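Local structure of TrwG component of type IV secretion system (4JF8) at residues H138-P151 with L162-L176. The protein is a VirB8-family component of the Trw type IV secretion system, represented here by its NTF2-like domain, and probably takes part in assembling the apparatus. Sequence-based numbering, arbitrary orientation.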
loop_
_atom_site.group_PDB
_atom_site.type_symbol
_atom_site.label_atom_id
_atom_site.label_comp_id
_atom_site.label_asym_id
_atom_site.label_seq_id
_atom_site.Cartn_x
_atom_site.Cartn_y
_atom_site.Cartn_z
ATOM N N HIS A 138 -13.854 11.521 16.220
ATOM C CA HIS A 138 -12.480 12.003 16.425
ATOM C C HIS A 138 -11.798 11.090 17.410
ATOM O O HIS A 138 -12.181 11.018 18.573
ATOM C CB HIS A 138 -12.521 13.444 16.928
ATOM C CG HIS A 138 -13.210 14.368 15.979
ATOM N ND1 HIS A 138 -12.533 15.097 15.026
ATOM C CD2 HIS A 138 -14.522 14.648 15.807
ATOM C CE1 HIS A 138 -13.403 15.795 14.312
ATOM N NE2 HIS A 138 -14.614 15.524 14.755
ATOM N N GLN A 139 -10.779 10.385 16.929
ATOM C CA GLN A 139 -10.127 9.324 17.674
ATOM C C GLN A 139 -8.626 9.575 17.804
ATOM O O GLN A 139 -8.047 10.362 17.050
ATOM C CB GLN A 139 -10.343 7.983 16.969
ATOM C CG GLN A 139 -11.807 7.576 16.854
ATOM C CD GLN A 139 -11.995 6.188 16.270
ATOM O OE1 GLN A 139 -12.654 6.010 15.249
ATOM N NE2 GLN A 139 -11.401 5.196 16.912
ATOM N N ILE A 140 -8.027 8.909 18.780
ATOM C CA ILE A 140 -6.570 8.881 18.981
ATOM C C ILE A 140 -6.155 7.436 19.106
ATOM O O ILE A 140 -6.683 6.708 19.963
ATOM C CB ILE A 140 -6.107 9.553 20.298
ATOM C CG1 ILE A 140 -6.647 10.971 20.381
ATOM C CG2 ILE A 140 -4.584 9.572 20.395
ATOM C CD1 ILE A 140 -5.986 11.891 19.392
ATOM N N ALA A 141 -5.215 6.998 18.261
ATOM C CA ALA A 141 -4.567 5.701 18.452
ATOM C C ALA A 141 -3.301 5.894 19.257
ATOM O O ALA A 141 -2.513 6.799 18.965
ATOM C CB ALA A 141 -4.215 5.042 17.134
ATOM N N THR A 142 -3.113 5.045 20.258
ATOM C CA THR A 142 -1.875 5.029 21.048
ATOM C C THR A 142 -1.195 3.737 20.667
ATOM O O THR A 142 -1.773 2.652 20.824
ATOM C CB THR A 142 -2.167 5.103 22.564
ATOM O OG1 THR A 142 -2.888 6.307 22.843
ATOM C CG2 THR A 142 -0.885 5.069 23.352
ATOM N N ILE A 143 0.002 3.852 20.115
ATOM C CA ILE A 143 0.641 2.739 19.411
ATOM C C ILE A 143 2.037 2.489 19.951
ATOM O O ILE A 143 2.852 3.409 20.054
ATOM C CB ILE A 143 0.749 3.039 17.909
ATOM C CG1 ILE A 143 -0.603 3.519 17.374
ATOM C CG2 ILE A 143 1.221 1.800 17.154
ATOM C CD1 ILE A 143 -0.636 3.773 15.884
ATOM N N GLY A 144 2.316 1.238 20.304
ATOM C CA GLY A 144 3.677 0.815 20.580
ATOM C C GLY A 144 4.171 0.064 19.364
ATOM O O GLY A 144 3.420 -0.700 18.744
ATOM N N TYR A 145 5.428 0.275 19.005
ATOM C CA TYR A 145 5.983 -0.334 17.788
ATOM C C TYR A 145 7.467 -0.558 17.922
ATOM O O TYR A 145 8.124 0.031 18.783
ATOM C CB TYR A 145 5.654 0.495 16.543
ATOM C CG TYR A 145 6.331 1.842 16.483
ATOM C CD1 TYR A 145 7.513 2.027 15.800
ATOM C CD2 TYR A 145 5.768 2.950 17.119
ATOM C CE1 TYR A 145 8.132 3.273 15.731
ATOM C CE2 TYR A 145 6.373 4.192 17.068
ATOM C CZ TYR A 145 7.548 4.358 16.358
ATOM O OH TYR A 145 8.148 5.602 16.285
ATOM N N THR A 146 7.994 -1.409 17.058
ATOM C CA THR A 146 9.406 -1.739 17.019
ATOM C C THR A 146 9.710 -2.219 15.605
ATOM O O THR A 146 8.809 -2.421 14.791
ATOM C CB THR A 146 9.747 -2.836 18.056
ATOM O OG1 THR A 146 11.168 -2.923 18.202
ATOM C CG2 THR A 146 9.160 -4.185 17.661
ATOM N N TYR A 147 10.987 -2.404 15.332
ATOM C CA TYR A 147 11.437 -3.009 14.074
ATOM C C TYR A 147 12.278 -4.221 14.426
ATOM O O TYR A 147 13.290 -4.081 15.124
ATOM C CB TYR A 147 12.260 -2.030 13.244
ATOM C CG TYR A 147 11.522 -0.794 12.774
ATOM C CD1 TYR A 147 11.427 0.343 13.573
ATOM C CD2 TYR A 147 10.946 -0.759 11.515
ATOM C CE1 TYR A 147 10.783 1.473 13.126
ATOM C CE2 TYR A 147 10.299 0.369 11.051
ATOM C CZ TYR A 147 10.221 1.482 11.858
ATOM O OH TYR A 147 9.618 2.622 11.358
ATOM N N VAL A 148 11.868 -5.381 13.943
ATOM C CA VAL A 148 12.497 -6.649 14.321
ATOM C C VAL A 148 13.485 -7.162 13.276
ATOM O O VAL A 148 14.118 -8.186 13.509
ATOM C CB VAL A 148 11.454 -7.734 14.669
ATOM C CG1 VAL A 148 10.508 -7.221 15.758
ATOM C CG2 VAL A 148 10.691 -8.232 13.455
ATOM N N GLY A 149 13.650 -6.458 12.166
ATOM C CA GLY A 149 14.533 -6.932 11.086
ATOM C C GLY A 149 13.795 -7.595 9.952
ATOM O O GLY A 149 12.597 -7.859 10.021
ATOM N N ALA A 150 14.520 -7.862 8.872
ATOM C CA ALA A 150 13.917 -8.406 7.671
ATOM C C ALA A 150 13.243 -9.737 7.951
ATOM O O ALA A 150 13.849 -10.618 8.563
ATOM C CB ALA A 150 14.990 -8.590 6.608
ATOM N N PRO A 151 11.986 -9.891 7.544
ATOM C CA PRO A 151 11.310 -11.183 7.754
ATOM C C PRO A 151 11.997 -12.372 7.099
ATOM O O PRO A 151 12.700 -12.218 6.107
ATOM C CB PRO A 151 9.935 -10.969 7.109
ATOM C CG PRO A 151 9.691 -9.522 7.251
ATOM C CD PRO A 151 11.029 -8.829 7.194
ATOM N N LEU A 162 11.661 -3.885 6.835
ATOM C CA LEU A 162 12.362 -3.585 8.070
ATOM C C LEU A 162 11.853 -4.367 9.251
ATOM O O LEU A 162 12.382 -4.227 10.360
ATOM C CB LEU A 162 12.268 -2.092 8.358
ATOM C CG LEU A 162 12.686 -1.139 7.240
ATOM C CD1 LEU A 162 12.498 0.290 7.706
ATOM C CD2 LEU A 162 14.109 -1.391 6.805
ATOM N N GLY A 163 10.806 -5.154 9.059
ATOM C CA GLY A 163 10.187 -5.847 10.177
ATOM C C GLY A 163 9.481 -4.916 11.126
ATOM O O GLY A 163 9.530 -5.113 12.341
ATOM N N PHE A 164 8.819 -3.893 10.595
ATOM C CA PHE A 164 7.950 -3.075 11.426
ATOM C C PHE A 164 6.889 -3.949 12.077
ATOM O O PHE A 164 6.249 -4.744 11.414
ATOM C CB PHE A 164 7.276 -2.003 10.561
ATOM C CG PHE A 164 6.287 -1.132 11.309
ATOM C CD1 PHE A 164 6.722 -0.086 12.111
ATOM C CD2 PHE A 164 4.928 -1.337 11.180
ATOM C CE1 PHE A 164 5.820 0.734 12.780
ATOM C CE2 PHE A 164 4.044 -0.527 11.849
ATOM C CZ PHE A 164 4.491 0.509 12.630
ATOM N N GLN A 165 6.714 -3.780 13.380
ATOM C CA GLN A 165 5.743 -4.538 14.158
ATOM C C GLN A 165 5.089 -3.638 15.179
ATOM O O GLN A 165 5.779 -3.006 16.001
ATOM C CB GLN A 165 6.382 -5.721 14.882
ATOM C CG GLN A 165 6.908 -6.810 13.978
ATOM C CD GLN A 165 5.803 -7.635 13.365
ATOM O OE1 GLN A 165 5.186 -7.263 12.335
ATOM N NE2 GLN A 165 5.527 -8.744 13.981
ATOM N N VAL A 166 3.762 -3.584 15.125
ATOM C CA VAL A 166 2.977 -2.937 16.170
ATOM C C VAL A 166 2.882 -3.926 17.322
ATOM O O VAL A 166 2.379 -5.056 17.156
ATOM C CB VAL A 166 1.613 -2.509 15.649
ATOM C CG1 VAL A 166 0.683 -2.095 16.790
ATOM C CG2 VAL A 166 1.769 -1.394 14.635
ATOM N N THR A 167 3.358 -3.487 18.496
ATOM C CA THR A 167 3.421 -4.328 19.694
ATOM C C THR A 167 2.273 -4.054 20.651
ATOM O O THR A 167 1.987 -4.875 21.522
ATOM C CB THR A 167 4.746 -4.106 20.441
ATOM O OG1 THR A 167 4.834 -2.718 20.801
ATOM C CG2 THR A 167 5.925 -4.518 19.560
ATOM N N SER A 168 1.626 -2.903 20.495
ATOM C CA SER A 168 0.412 -2.568 21.248
ATOM C C SER A 168 -0.383 -1.554 20.455
ATOM O O SER A 168 0.190 -0.704 19.797
ATOM C CB SER A 168 0.738 -2.053 22.659
ATOM O OG SER A 168 1.400 -0.828 22.637
ATOM N N TYR A 169 -1.701 -1.637 20.532
ATOM C CA TYR A 169 -2.554 -0.726 19.786
ATOM C C TYR A 169 -3.884 -0.586 20.491
ATOM O O TYR A 169 -4.579 -1.571 20.694
ATOM C CB TYR A 169 -2.763 -1.245 18.367
ATOM C CG TYR A 169 -3.555 -0.328 17.483
ATOM C CD1 TYR A 169 -2.912 0.611 16.689
ATOM C CD2 TYR A 169 -4.939 -0.404 17.394
ATOM C CE1 TYR A 169 -3.616 1.439 15.847
ATOM C CE2 TYR A 169 -5.645 0.420 16.560
ATOM C CZ TYR A 169 -4.980 1.344 15.780
ATOM O OH TYR A 169 -5.649 2.187 14.918
ATOM N N ARG A 170 -4.246 0.646 20.791
ATOM C CA ARG A 170 -5.584 0.963 21.259
ATOM C C ARG A 170 -6.044 2.248 20.619
ATOM O O ARG A 170 -5.220 3.073 20.194
ATOM C CB ARG A 170 -5.635 1.107 22.788
ATOM C CG ARG A 170 -4.743 2.194 23.344
ATOM C CD ARG A 170 -4.864 2.338 24.863
ATOM N NE ARG A 170 -6.224 2.680 25.269
ATOM C CZ ARG A 170 -7.012 1.986 26.093
ATOM N NH1 ARG A 170 -6.600 0.895 26.731
ATOM N NH2 ARG A 170 -8.237 2.438 26.304
ATOM N N THR A 171 -7.366 2.427 20.551
ATOM C CA THR A 171 -7.973 3.691 20.108
ATOM C C THR A 171 -8.912 4.193 21.190
ATOM O O THR A 171 -9.488 3.408 21.946
ATOM C CB THR A 171 -8.729 3.539 18.779
ATOM O OG1 THR A 171 -9.723 2.529 18.929
ATOM C CG2 THR A 171 -7.792 3.160 17.672
ATOM N N ASP A 172 -8.990 5.520 21.291
ATOM C CA ASP A 172 -9.847 6.185 22.270
ATOM C C ASP A 172 -10.393 7.463 21.648
ATOM O O ASP A 172 -9.783 8.036 20.759
ATOM C CB ASP A 172 -9.016 6.557 23.488
ATOM C CG ASP A 172 -8.479 5.342 24.231
ATOM O OD1 ASP A 172 -9.220 4.706 25.012
ATOM O OD2 ASP A 172 -7.296 4.966 24.019
ATOM N N PRO A 173 -11.516 7.985 22.179
ATOM C CA PRO A 173 -11.985 9.290 21.743
ATOM C C PRO A 173 -10.967 10.381 22.051
ATOM O O PRO A 173 -10.347 10.388 23.116
ATOM C CB PRO A 173 -13.265 9.497 22.571
ATOM C CG PRO A 173 -13.728 8.112 22.876
ATOM C CD PRO A 173 -12.466 7.347 23.112
ATOM N N GLU A 174 -10.825 11.306 21.113
ATOM C CA GLU A 174 -9.975 12.470 21.333
ATOM C C GLU A 174 -10.647 13.434 22.293
ATOM O O GLU A 174 -11.840 13.592 22.273
ATOM C CB GLU A 174 -9.711 13.189 20.006
ATOM C CG GLU A 174 -8.598 14.232 20.087
ATOM C CD GLU A 174 -8.355 14.968 18.786
ATOM O OE1 GLU A 174 -9.159 14.822 17.857
ATOM O OE2 GLU A 174 -7.381 15.750 18.737
ATOM N N ILE A 175 -9.836 14.078 23.109
ATOM C CA ILE A 175 -10.273 15.165 23.984
ATOM C C ILE A 175 -10.355 16.433 23.142
ATOM O O ILE A 175 -9.405 16.742 22.410
ATOM C CB ILE A 175 -9.262 15.359 25.113
ATOM C CG1 ILE A 175 -9.278 14.150 26.043
ATOM C CG2 ILE A 175 -9.551 16.642 25.884
ATOM C CD1 ILE A 175 -8.014 14.025 26.844
ATOM N N LEU A 176 -11.487 17.127 23.206
ATOM C CA LEU A 176 -11.740 18.348 22.432
ATOM C C LEU A 176 -12.247 19.411 23.392
ATOM O O LEU A 176 -13.358 19.324 23.892
ATOM C CB LEU A 176 -12.775 18.074 21.333
ATOM C CG LEU A 176 -12.337 17.003 20.317
ATOM C CD1 LEU A 176 -13.468 16.610 19.376
ATOM C CD2 LEU A 176 -11.133 17.480 19.523
HETATM O O HOH W 1 -13.990 12.818 20.673
HETATM O O HOH W 2 -11.005 2.364 16.465
HETATM O O HOH W 3 -5.569 6.174 22.416
HETATM O O HOH W 4 -0.654 1.065 22.825
HETATM O O HOH W 5 7.263 -1.524 21.178
#
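The last two strands of the antiparallel sheet of this VirB8 domain pair here, with a classic beta bulge where T167 and S168 lie opposite G144. G144 O accepts T167 N at 2.8 Å and, weakly, S168 N at 3.3 Å. The register shifts by one residue between G144 and Y145. Y145, Y147 and F164 form an aromatic cluster. F164 CG is anti to the backbone N; this chi1 of 177° carries the ring over to Y147, where its edge meets the Y147 face in an offset edge-to-face pair. F164 CD1 lies 3.8 Å from Y147 CE2. F164 CE1 meets Y145 CD1 at 3.7 Å, with the ring planes 37° apart. Further along, I143 lies side by side with Y169, and I143 CG1 is 3.8 Å from Y169 CD1. Around T142, R170 and D172 the other face is polar. A water there gives hydrogen bonds to I140 O and D172 OD2 and accepts one from T142 OG1. R170 and D172 form a two-pronged salt bridge: NE to OD2 and NH2 to OD1, both in the guanidinium plane. Strand 138-147 also pairs with strand 117-128, while 164-173 is outermost within the chain. Helix 42-57 packs over the aromatic side, where D45 is hydrogen-bonded to Y145 OH through OD2 and to Y147 OH through OD1, and W48 meets F164.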